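Local atomic coordinates of tryparedoxin (Crithidia fasciculata, PDB entry 1O8X), a protein that belongs to the thioredoxin family and probably acts as a thiol-disulfide oxidoreductase in the trypanosomatid defence against oxidative stress. Residues A[27-32]-A[60-65]; A[35-40]-A[69-74]; A[65-70]-A[82-87]. The protein carries 1 engineered substitution. All coordinates share one frame; numbering follows the deposited sequence.

The three contacts follow the central sheet of a thioredoxin fold out to its active-site loop. Contact 1 pairs the beginnings of strands 30-36 and 63-69; contact 2 lies where both run out, its centre about 23 Å from that of contact 1. Contact 3 uses the other edge of strand 63-69, pairing it with 82-87, its centre about 14 Å from that of contact 1 and about 10 Å from that of contact 2, with which it shares Thr69 and Trp70. Val65 belongs to contacts 1 and 3. Contact 2 holds the active-site loop: Cys40 forms a disulfide with residue 43 in another structure of this protein, but here residue 43 is an engineered alanine.

Contact 1. Residues A[27-32]-A[60-65]; sequences AGKLVF and SKNFEV
Leu30, Val31 and Phe32 pair in parallel with Phe63, Glu64 and Val65, the axes of the two short strand segments approaching to 4.7 Å and their directions differing by 19°. The backbone bonds zigzag between the strands: Leu30 N gives to Asn62 O, Glu64 N to Leu30 O at 2.9 Å, and Phe32 N to Glu64 O at 2.8 Å in a nearly straight bond. This register sends Leu30, Phe32, Phe63 and Val65 to one face of the sheet and Val31 and Glu64 to the other. On the first face the rings of Phe32 and Phe63 meet in an offset edge-to-face stack, their planes 85° apart. The CD1-CE1 edge of Phe32 points at the face of Phe63, with CE1 of Phe32 3.7 Å from CD1 of Phe63. Phe63 holds CG between its backbone N and carbonyl carbon (chi1 66°), and the ring so placed turns a face to Phe32. Where the strands begin, Leu30 CB packs on Phe63 CB.

On the other face Glu64 is gripped at both oxygens. OE1 accepts from Val65 N at 2.9 Å and also bonds to the Tyr54 hydroxyl, while OE2 accepts a hydrogen bond from a water that accepts one from Lys29 NZ, 2.8 Å from each. The extended Lys29 chain crosses Asn62 at about a right angle, and its ammonium meets the carboxylate through water rather than in a salt bridge. Helix 41-57 links the two strands in a beta-alpha-beta crossover and lays Tyr54 and Phe57 against Phe63, while strand 111-116 flanks strand 30-36 on its other edge.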
# COMPACT_ATOMS: atom_id res chain seq x y z
N ALA A 27 8.29 -11.72 2.74
CA ALA A 27 7.88 -13.03 3.25
C ALA A 27 7.32 -12.97 4.67
O ALA A 27 7.95 -12.41 5.58
CB ALA A 27 9.06 -13.99 3.20
N GLY A 28 6.14 -13.56 4.86
CA GLY A 28 5.54 -13.64 6.18
C GLY A 28 4.79 -12.40 6.64
O GLY A 28 4.12 -12.47 7.65
N LYS A 29 4.88 -11.30 5.89
CA LYS A 29 4.23 -10.04 6.29
C LYS A 29 2.80 -9.93 5.80
O LYS A 29 2.41 -10.60 4.84
CB LYS A 29 5.02 -8.84 5.76
CG LYS A 29 6.41 -8.75 6.41
CD LYS A 29 7.07 -7.41 6.24
CE LYS A 29 8.49 -7.44 6.82
NZ LYS A 29 9.13 -6.09 6.88
N LEU A 30 2.03 -9.08 6.48
CA LEU A 30 0.81 -8.53 5.89
C LEU A 30 1.25 -7.38 5.00
O LEU A 30 2.08 -6.56 5.41
CB LEU A 30 -0.11 -8.04 7.00
CG LEU A 30 -1.39 -7.32 6.53
CD1 LEU A 30 -2.35 -8.18 5.76
CD2 LEU A 30 -2.07 -6.72 7.75
N VAL A 31 0.71 -7.31 3.79
CA VAL A 31 1.08 -6.27 2.85
C VAL A 31 -0.13 -5.42 2.54
O VAL A 31 -1.14 -5.94 2.07
CB VAL A 31 1.65 -6.87 1.54
CG1 VAL A 31 1.94 -5.78 0.53
CG2 VAL A 31 2.93 -7.65 1.86
N PHE A 32 -0.03 -4.13 2.80
CA PHE A 32 -1.10 -3.21 2.45
C PHE A 32 -0.77 -2.50 1.15
O PHE A 32 0.24 -1.78 1.07
CB PHE A 32 -1.26 -2.13 3.52
CG PHE A 32 -1.88 -2.60 4.79
CD1 PHE A 32 -1.08 -2.77 5.91
CD2 PHE A 32 -3.27 -2.81 4.91
CE1 PHE A 32 -1.61 -3.17 7.12
CE2 PHE A 32 -3.82 -3.22 6.12
CZ PHE A 32 -2.99 -3.39 7.24
N SER A 60 6.20 -4.18 14.87
CA SER A 60 5.59 -5.00 15.93
C SER A 60 4.37 -5.80 15.45
O SER A 60 4.08 -6.90 15.95
CB SER A 60 5.22 -4.17 17.16
OG SER A 60 4.29 -3.15 16.85
N LYS A 61 3.64 -5.22 14.49
CA LYS A 61 2.47 -5.87 13.87
C LYS A 61 2.80 -6.51 12.52
O LYS A 61 1.90 -7.02 11.84
CB LYS A 61 1.27 -4.92 13.79
CG LYS A 61 0.79 -4.46 15.15
CD LYS A 61 -0.57 -3.78 15.12
CE LYS A 61 -0.88 -3.14 16.47
NZ LYS A 61 -0.81 -4.12 17.60
N ASN A 62 4.08 -6.49 12.14
CA ASN A 62 4.62 -7.21 10.99
C ASN A 62 3.88 -6.96 9.67
O ASN A 62 3.33 -7.87 9.04
CB ASN A 62 4.74 -8.71 11.27
CG ASN A 62 5.68 -9.40 10.29
OD1 ASN A 62 5.42 -10.51 9.86
ND2 ASN A 62 6.79 -8.74 9.95
N PHE A 63 3.88 -5.71 9.25
CA PHE A 63 3.28 -5.38 7.97
C PHE A 63 4.17 -4.41 7.19
O PHE A 63 5.08 -3.77 7.74
CB PHE A 63 1.85 -4.85 8.14
CG PHE A 63 1.74 -3.51 8.85
CD1 PHE A 63 1.86 -2.32 8.15
CD2 PHE A 63 1.48 -3.46 10.21
CE1 PHE A 63 1.75 -1.10 8.81
CE2 PHE A 63 1.35 -2.25 10.87
CZ PHE A 63 1.49 -1.06 10.17
N GLU A 64 3.85 -4.30 5.91
CA GLU A 64 4.48 -3.34 5.02
C GLU A 64 3.41 -2.64 4.23
O GLU A 64 2.31 -3.17 4.08
CB GLU A 64 5.45 -4.09 4.09
CG GLU A 64 6.33 -3.20 3.22
CD GLU A 64 7.10 -2.16 4.02
OE1 GLU A 64 6.57 -1.05 4.24
OE2 GLU A 64 8.23 -2.47 4.45
N VAL A 65 3.72 -1.44 3.74
CA VAL A 65 2.83 -0.66 2.87
C VAL A 65 3.50 -0.52 1.51
O VAL A 65 4.68 -0.17 1.42
CB VAL A 65 2.48 0.72 3.48
CG1 VAL A 65 1.64 1.53 2.50
CG2 VAL A 65 1.73 0.55 4.78
O HOH W 1 9.14 -5.08 4.25

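Contact 2. Residues A[35-40]-A[69-74]; sequences FSASWC and TWDEEE
Asp71 receives Ser38 through both carboxylate oxygens, a two-point grip on the active-site loop of the thioredoxin fold. Ser38 N gives to OD2 of Asp71 at 2.8 Å and Ser38 OG to OD1 of Asp71 at a short 2.5 Å, each meeting its oxygen on the syn side. The hydroxyl can join the amide in this because OG stands between the backbone N and carbonyl carbon of Ser38 (chi1 70°). Two bonds from one residue to one carboxylate limit rotation of either group.

Next to this pair, Trp39 NE1 gives to Trp70 O at 3.1 Å. The oxygen lies close to the indole plane, yet the N-H comes in from above the carbonyl plane of Trp70, 55° out of it, and so misses the lone pairs. The indole of Trp39 folds back so that one of its faces, toward the rim, rests on Ala37 CB. The CB atoms of Ala37 and Trp70 are 4.0 Å apart, and CZ2 of Trp39 touches the same carbon of Trp70.

Further out, the partners are themselves positioned. Asp71 N gives to Thr69 OG1 at 3.0 Å in an ST turn, fixing the chain just before the carboxylate. Trp70 N gives to Ser36 O, extending the parallel pairing to the strand ends; the Trp70 indole lies beside Phe35 and bonds through NE1 to Ser101. Tyr80 of helix 74-81 touches Ser38 and Asp71 and bonds to Ser36 OG. The type I turn from Ala37 then closes with Cys40 N giving to Ala37 O at 3.1 Å, just ahead of helix 41-57, where Cys40 SG caps a backbone N.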
# COMPACT_ATOMS: atom_id res chain seq x y z
N PHE A 35 -3.54 2.73 -2.40
CA PHE A 35 -3.90 3.39 -3.65
C PHE A 35 -4.15 4.87 -3.36
O PHE A 35 -5.03 5.22 -2.55
CB PHE A 35 -5.16 2.76 -4.25
CG PHE A 35 -5.01 1.29 -4.54
CD1 PHE A 35 -5.22 0.34 -3.54
CD2 PHE A 35 -4.60 0.86 -5.80
CE1 PHE A 35 -5.04 -1.02 -3.81
CE2 PHE A 35 -4.45 -0.51 -6.06
CZ PHE A 35 -4.66 -1.43 -5.06
N SER A 36 -3.34 5.72 -3.97
CA SER A 36 -3.44 7.16 -3.74
C SER A 36 -2.80 7.90 -4.90
O SER A 36 -2.31 7.28 -5.83
CB SER A 36 -2.79 7.55 -2.40
OG SER A 36 -3.16 8.88 -2.10
N ALA A 37 -2.84 9.23 -4.85
CA ALA A 37 -2.23 10.06 -5.88
C ALA A 37 -1.94 11.41 -5.28
O ALA A 37 -2.63 11.85 -4.36
CB ALA A 37 -3.16 10.22 -7.07
N SER A 38 -0.94 12.09 -5.86
CA SER A 38 -0.61 13.44 -5.43
C SER A 38 -1.79 14.41 -5.62
O SER A 38 -1.91 15.40 -4.89
CB SER A 38 0.63 13.93 -6.19
OG SER A 38 0.35 14.18 -7.56
N TRP A 39 -2.65 14.12 -6.59
CA TRP A 39 -3.79 14.98 -6.91
C TRP A 39 -5.04 14.74 -6.07
O TRP A 39 -6.02 15.46 -6.22
CB TRP A 39 -4.14 14.89 -8.40
CG TRP A 39 -4.35 13.47 -8.96
CD1 TRP A 39 -3.47 12.76 -9.73
CD2 TRP A 39 -5.51 12.64 -8.81
NE1 TRP A 39 -4.00 11.54 -10.06
CE2 TRP A 39 -5.25 11.43 -9.52
CE3 TRP A 39 -6.75 12.79 -8.18
CZ2 TRP A 39 -6.19 10.39 -9.59
CZ3 TRP A 39 -7.67 11.76 -8.25
CH2 TRP A 39 -7.38 10.57 -8.94
N CYS A 40 -5.00 13.73 -5.20
CA CYS A 40 -6.19 13.31 -4.47
C CYS A 40 -6.43 14.17 -3.20
O CYS A 40 -5.62 14.08 -2.26
CB CYS A 40 -6.04 11.84 -4.09
SG CYS A 40 -7.36 11.18 -3.06
N THR A 69 0.33 3.81 -7.25
CA THR A 69 -0.01 5.16 -7.67
C THR A 69 -1.15 5.29 -8.70
O THR A 69 -1.27 4.48 -9.60
CB THR A 69 1.28 5.83 -8.16
OG1 THR A 69 1.03 7.22 -8.35
CG2 THR A 69 1.71 5.31 -9.54
N TRP A 70 -1.97 6.32 -8.53
CA TRP A 70 -2.88 6.78 -9.58
C TRP A 70 -2.39 8.09 -10.23
O TRP A 70 -3.10 8.70 -11.03
CB TRP A 70 -4.30 6.94 -9.04
CG TRP A 70 -5.08 5.65 -8.90
CD1 TRP A 70 -4.58 4.36 -8.88
CD2 TRP A 70 -6.48 5.53 -8.71
NE1 TRP A 70 -5.61 3.46 -8.73
CE2 TRP A 70 -6.79 4.15 -8.62
CE3 TRP A 70 -7.53 6.45 -8.63
CZ2 TRP A 70 -8.10 3.69 -8.45
CZ3 TRP A 70 -8.81 6.00 -8.45
CH2 TRP A 70 -9.10 4.63 -8.36
N ASP A 71 -1.18 8.52 -9.88
CA ASP A 71 -0.51 9.59 -10.62
C ASP A 71 -0.13 9.13 -12.01
O ASP A 71 0.45 8.06 -12.18
CB ASP A 71 0.75 10.06 -9.90
CG ASP A 71 0.43 10.95 -8.73
OD1 ASP A 71 -0.05 12.08 -8.93
OD2 ASP A 71 0.60 10.56 -7.57
N GLU A 72 -0.41 9.97 -13.01
CA GLU A 72 -0.06 9.66 -14.39
C GLU A 72 1.21 10.32 -14.88
O GLU A 72 1.68 10.02 -15.98
CB GLU A 72 -1.26 9.94 -15.30
CG GLU A 72 -2.37 8.99 -14.93
CD GLU A 72 -3.60 9.11 -15.78
OE1 GLU A 72 -3.49 9.36 -16.99
OE2 GLU A 72 -4.69 8.93 -15.22
N GLU A 73 1.76 11.23 -14.07
CA GLU A 73 3.03 11.89 -14.37
C GLU A 73 4.12 11.38 -13.43
O GLU A 73 3.91 11.33 -12.22
CB GLU A 73 2.88 13.39 -14.15
CG GLU A 73 1.94 14.08 -15.12
CD GLU A 73 1.79 15.55 -14.79
OE1 GLU A 73 1.17 15.86 -13.75
OE2 GLU A 73 2.30 16.39 -15.55
N GLU A 74 5.27 11.00 -13.99
CA GLU A 74 6.37 10.48 -13.19
C GLU A 74 6.84 11.45 -12.11
O GLU A 74 7.10 11.04 -10.99
CB GLU A 74 7.55 10.00 -14.05
CG GLU A 74 8.59 9.22 -13.26
CD GLU A 74 9.47 8.31 -14.11
OE1 GLU A 74 9.57 8.50 -15.35
OE2 GLU A 74 10.08 7.40 -13.52

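Contact 3. Residues A[65-70]-A[82-87]; sequences VVFCTW and AKMPWL
Val65 and Phe67 turn their side chains to the same side of strand 63-69, where each meets a residue of 82-87 at an aromatic face. The backbone pairing is brief: Leu87 N gives to Val65 O at 3.0 Å, Leu87 O takes Phe67 N at 2.8 Å, and Val66 is left opposite Leu87 in a single parallel bridge.

Val65 presents CG1 to the pyrrole ring of Trp86. This CH-pi contact lies almost along the ring normal, 7° off it, CG1 standing 3.5 Å from the five-membered ring centroid. Trp86 holds CG between its backbone N and carbonyl carbon (chi1 45°), the setting that goes with an indole face laid over Val65. The other face carries Met84 CB and Pro85 CD toward its rim, so the ring is sandwiched between strand and loop. Its NE1 is buried against Phe67 CB, which lies at the indole edge, and has no hydrogen-bond partner in the model.

Met84 is extended beyond CG and reaches across Phe67 at about a right angle. The Phe67 ring, its CG anti to the backbone N (chi1 175°), has Met84 CE over the centre of one face, 3.7 Å from the centroid, and Thr69 N above the rim of the opposite one. Met84 SD follows over the same face as CE, nearer the CG end of Phe67, completing a Met-aromatic contact.

Around these rings, Tyr54, Leu50 and Ile51 of helix 41-57 pack on Trp86, and Tyr80 of helix 74-81 meets Phe67. On the reverse side of the sheet, Val66 and Leu87 both touch Leu14 of strand 13-16.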
# COMPACT_ATOMS: atom_id res chain seq x y z
N VAL A 65 3.72 -1.44 3.74
CA VAL A 65 2.83 -0.66 2.87
C VAL A 65 3.50 -0.52 1.51
O VAL A 65 4.68 -0.17 1.42
CB VAL A 65 2.48 0.72 3.48
CG1 VAL A 65 1.64 1.53 2.50
CG2 VAL A 65 1.73 0.55 4.78
N VAL A 66 2.75 -0.80 0.44
CA VAL A 66 3.22 -0.66 -0.92
C VAL A 66 2.33 0.36 -1.63
O VAL A 66 1.15 0.11 -1.87
CB VAL A 66 3.19 -2.00 -1.67
CG1 VAL A 66 3.64 -1.84 -3.11
CG2 VAL A 66 4.07 -3.03 -0.95
N PHE A 67 2.89 1.53 -1.92
CA PHE A 67 2.17 2.57 -2.65
C PHE A 67 1.92 2.16 -4.10
O PHE A 67 2.86 1.81 -4.83
CB PHE A 67 2.98 3.87 -2.57
CG PHE A 67 2.41 5.02 -3.38
CD1 PHE A 67 1.05 5.31 -3.38
CD2 PHE A 67 3.27 5.84 -4.10
CE1 PHE A 67 0.57 6.39 -4.12
CE2 PHE A 67 2.78 6.91 -4.84
CZ PHE A 67 1.43 7.18 -4.85
N CYS A 68 0.64 2.20 -4.48
CA CYS A 68 0.15 1.88 -5.81
C CYS A 68 -0.44 3.15 -6.39
O CYS A 68 -1.55 3.54 -6.06
CB CYS A 68 -0.91 0.79 -5.72
SG CYS A 68 -0.28 -0.78 -5.10
N THR A 69 0.33 3.81 -7.25
CA THR A 69 -0.01 5.16 -7.67
C THR A 69 -1.15 5.29 -8.70
O THR A 69 -1.27 4.48 -9.60
CB THR A 69 1.28 5.83 -8.16
OG1 THR A 69 1.03 7.22 -8.35
CG2 THR A 69 1.71 5.31 -9.54
N TRP A 70 -1.97 6.32 -8.53
CA TRP A 70 -2.88 6.78 -9.58
C TRP A 70 -2.39 8.09 -10.23
O TRP A 70 -3.10 8.70 -11.03
CB TRP A 70 -4.30 6.94 -9.04
CG TRP A 70 -5.08 5.65 -8.90
CD1 TRP A 70 -4.58 4.36 -8.88
CD2 TRP A 70 -6.48 5.53 -8.71
NE1 TRP A 70 -5.61 3.46 -8.73
CE2 TRP A 70 -6.79 4.15 -8.62
CE3 TRP A 70 -7.53 6.45 -8.63
CZ2 TRP A 70 -8.10 3.69 -8.45
CZ3 TRP A 70 -8.81 6.00 -8.45
CH2 TRP A 70 -9.10 4.63 -8.36
N ALA A 82 8.33 10.39 -2.37
CA ALA A 82 9.47 10.84 -1.57
C ALA A 82 9.06 11.25 -0.16
O ALA A 82 9.89 11.29 0.76
CB ALA A 82 10.20 11.99 -2.27
N LYS A 83 7.79 11.58 -0.00
CA LYS A 83 7.23 11.98 1.28
C LYS A 83 6.62 10.79 2.07
O LYS A 83 6.02 10.99 3.12
CB LYS A 83 6.21 13.10 1.06
CG LYS A 83 6.79 14.35 0.39
CD LYS A 83 5.70 15.14 -0.32
CE LYS A 83 6.27 16.24 -1.20
NZ LYS A 83 5.19 16.83 -2.04
N MET A 84 6.84 9.57 1.58
CA MET A 84 6.36 8.35 2.23
C MET A 84 7.53 7.49 2.73
O MET A 84 8.58 7.47 2.09
CB MET A 84 5.56 7.51 1.23
CG MET A 84 4.29 8.16 0.74
SD MET A 84 3.61 7.22 -0.64
CE MET A 84 2.26 8.27 -1.12
N PRO A 85 7.35 6.80 3.87
CA PRO A 85 8.43 5.99 4.44
C PRO A 85 8.51 4.52 3.99
O PRO A 85 9.43 3.80 4.37
CB PRO A 85 8.13 6.04 5.94
CG PRO A 85 6.61 6.05 5.98
CD PRO A 85 6.19 6.89 4.79
N TRP A 86 7.53 4.08 3.20
CA TRP A 86 7.34 2.66 2.87
C TRP A 86 7.78 2.36 1.42
O TRP A 86 8.71 3.00 0.91
CB TRP A 86 5.89 2.25 3.16
CG TRP A 86 4.86 3.25 2.65
CD1 TRP A 86 4.63 3.59 1.34
CD2 TRP A 86 3.99 4.05 3.43
NE1 TRP A 86 3.64 4.54 1.27
CE2 TRP A 86 3.23 4.85 2.54
CE3 TRP A 86 3.73 4.16 4.81
CZ2 TRP A 86 2.28 5.77 2.99
CZ3 TRP A 86 2.79 5.06 5.24
CH2 TRP A 86 2.07 5.86 4.35
N LEU A 87 7.14 1.38 0.79
CA LEU A 87 7.57 0.93 -0.54
C LEU A 87 6.63 1.44 -1.63
O LEU A 87 5.55 1.93 -1.32
CB LEU A 87 7.63 -0.60 -0.60
CG LEU A 87 8.33 -1.30 0.55
CD1 LEU A 87 8.34 -2.81 0.32
CD2 LEU A 87 9.74 -0.78 0.72